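Local coordinates for protein ATP-dependent RNA helicase HrpB (Escherichia coli, PDB 6EUD) that hydrolyses ATP as a DExH-box NTPase of the DEAH/RHA helicase family and probably binds single-stranded RNA and acts as an RNA helicase, at residues S704-A708 with T745-G749. Residues are numbered along the deposited sequence; the frame is centred on the assembly and turned at random.
Sequences SELPA and TIAQG
Residues 704-708 carry the chain out of helix 696-705, and the contact with 745-749 is centred on the last helical residue, with Glu-705 CA 4.5 Å from Ala-747 CA. Ser-704 (phi/psi -93/-41) is still helical but stays out of reach. Glu-705 (-89/-29) is bonded twice. Glu-705 O accepts a hydrogen bond from Ala-747 N (2.7 Å, N-H...O angle 152°) and sits 3.3 Å from Ile-746 CB. The Glu-705 side chain, chi1 and chi2 both m and chi3 -40°, leaves sideways and curls so that Glu-705 OE1 accepts a hydrogen bond from Gln-748 N (2.6 Å, 142°). Two successive amides thus point at one residue. That follows from the course of 745-749: Thr-745 and Ile-746 are extended, then Ala-747 (57/58), Gln-748 (53/39) and Gly-749 (77/9) all adopt left-handed helical angles. This is the turn linking strand 745-746 to its antiparallel neighbour 751-758, so the contact joins a helix C-terminus to a beta-hairpin turn within the C-terminal region of HrpB, away from the predicted ATP-binding site. Gln-748 (chi1 m, chi2 t) passes its CG 3.3 Å from Glu-705 OE1 and gives NE2 to Tyr-650 OH. Leu-706 (-129/67) is the first residue to leave helical angles; its side chain packs on helix 631-646, including Trp-646, which Ile-746 also touches. Pro-707 (-68/150) then runs extended, Pro-707 CD lying 4.0 Å from Ile-746 CG2 (chi1 p, chi2 t); the Ile-746 CA-CB bond points toward 704-708, and both side chains meet Ile-720. Ala-708, beyond reach of 745-749, leads into strand 709-711 and pairs through its backbone with Ile-720.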
loop_
_atom_site.group_PDB
_atom_site.type_symbol
_atom_site.label_atom_id
_atom_site.label_comp_id
_atom_site.label_asym_id
_atom_site.label_seq_id
_atom_site.Cartn_x
_atom_site.Cartn_y
_atom_site.Cartn_z
ATOM N N SER A 704 -28.817 31.943 -7.481
ATOM C CA SER A 704 -29.156 32.842 -6.390
ATOM C C SER A 704 -27.963 33.187 -5.479
ATOM O O SER A 704 -27.805 34.342 -5.064
ATOM C CB SER A 704 -30.280 32.233 -5.547
ATOM O OG SER A 704 -30.468 33.027 -4.396
ATOM N N GLU A 705 -27.136 32.190 -5.164
ATOM C CA GLU A 705 -26.062 32.381 -4.202
ATOM C C GLU A 705 -24.772 32.862 -4.847
ATOM O O GLU A 705 -23.984 33.553 -4.204
ATOM C CB GLU A 705 -25.802 31.092 -3.427
ATOM C CG GLU A 705 -26.961 30.668 -2.549
ATOM C CD GLU A 705 -27.496 31.814 -1.695
ATOM O OE1 GLU A 705 -26.687 32.617 -1.178
ATOM O OE2 GLU A 705 -28.735 31.910 -1.534
ATOM N N LEU A 706 -24.558 32.487 -6.107
ATOM C CA LEU A 706 -23.428 33.001 -6.879
ATOM C C LEU A 706 -23.938 33.535 -8.206
ATOM O O LEU A 706 -23.633 32.982 -9.258
ATOM C CB LEU A 706 -22.367 31.926 -7.121
ATOM C CG LEU A 706 -21.470 31.504 -5.948
ATOM C CD1 LEU A 706 -22.201 30.567 -4.964
ATOM C CD2 LEU A 706 -20.206 30.823 -6.480
ATOM N N PRO A 707 -24.711 34.624 -8.146
ATOM C CA PRO A 707 -25.412 35.170 -9.312
ATOM C C PRO A 707 -24.455 35.750 -10.344
ATOM O O PRO A 707 -23.382 36.249 -9.963
ATOM C CB PRO A 707 -26.280 36.279 -8.702
ATOM C CG PRO A 707 -25.455 36.766 -7.521
ATOM C CD PRO A 707 -24.814 35.512 -6.961
ATOM N N ALA A 708 -24.837 35.703 -11.621
ATOM C CA ALA A 708 -23.995 36.248 -12.680
ATOM C C ALA A 708 -23.977 37.757 -12.614
ATOM O O ALA A 708 -22.970 38.375 -12.959
ATOM C CB ALA A 708 -24.471 35.783 -14.067
ATOM N N THR A 745 -22.832 41.260 -0.510
ATOM C CA THR A 745 -22.277 39.935 -0.296
ATOM C C THR A 745 -23.060 38.891 -1.057
ATOM O O THR A 745 -24.243 39.069 -1.319
ATOM C CB THR A 745 -22.275 39.510 1.187
ATOM O OG1 THR A 745 -23.623 39.443 1.669
ATOM C CG2 THR A 745 -21.470 40.470 2.028
ATOM N N ILE A 746 -22.388 37.793 -1.394
ATOM C CA ILE A 746 -23.033 36.658 -2.026
ATOM C C ILE A 746 -22.764 35.409 -1.186
ATOM O O ILE A 746 -22.222 35.523 -0.086
ATOM C CB ILE A 746 -22.523 36.456 -3.458
ATOM C CG1 ILE A 746 -21.019 36.169 -3.438
ATOM C CG2 ILE A 746 -22.813 37.680 -4.285
ATOM C CD1 ILE A 746 -20.420 36.051 -4.811
ATOM N N ALA A 747 -23.128 34.233 -1.710
ATOM C CA ALA A 747 -22.837 32.949 -1.066
ATOM C C ALA A 747 -23.409 32.878 0.354
ATOM O O ALA A 747 -22.674 32.679 1.312
ATOM C CB ALA A 747 -21.311 32.691 -1.056
ATOM N N GLN A 748 -24.724 33.055 0.481
ATOM C CA GLN A 748 -25.404 33.059 1.777
ATOM C C GLN A 748 -24.771 34.039 2.760
ATOM O O GLN A 748 -24.645 33.736 3.951
ATOM C CB GLN A 748 -25.425 31.634 2.371
ATOM C CG GLN A 748 -26.159 30.642 1.463
ATOM C CD GLN A 748 -26.223 29.226 2.007
ATOM O OE1 GLN A 748 -25.909 28.971 3.172
ATOM N NE2 GLN A 748 -26.616 28.287 1.152
ATOM N N GLY A 749 -24.357 35.207 2.263
ATOM C CA GLY A 749 -23.783 36.235 3.133
ATOM C C GLY A 749 -22.341 36.017 3.578
ATOM O O GLY A 749 -21.818 36.744 4.404
#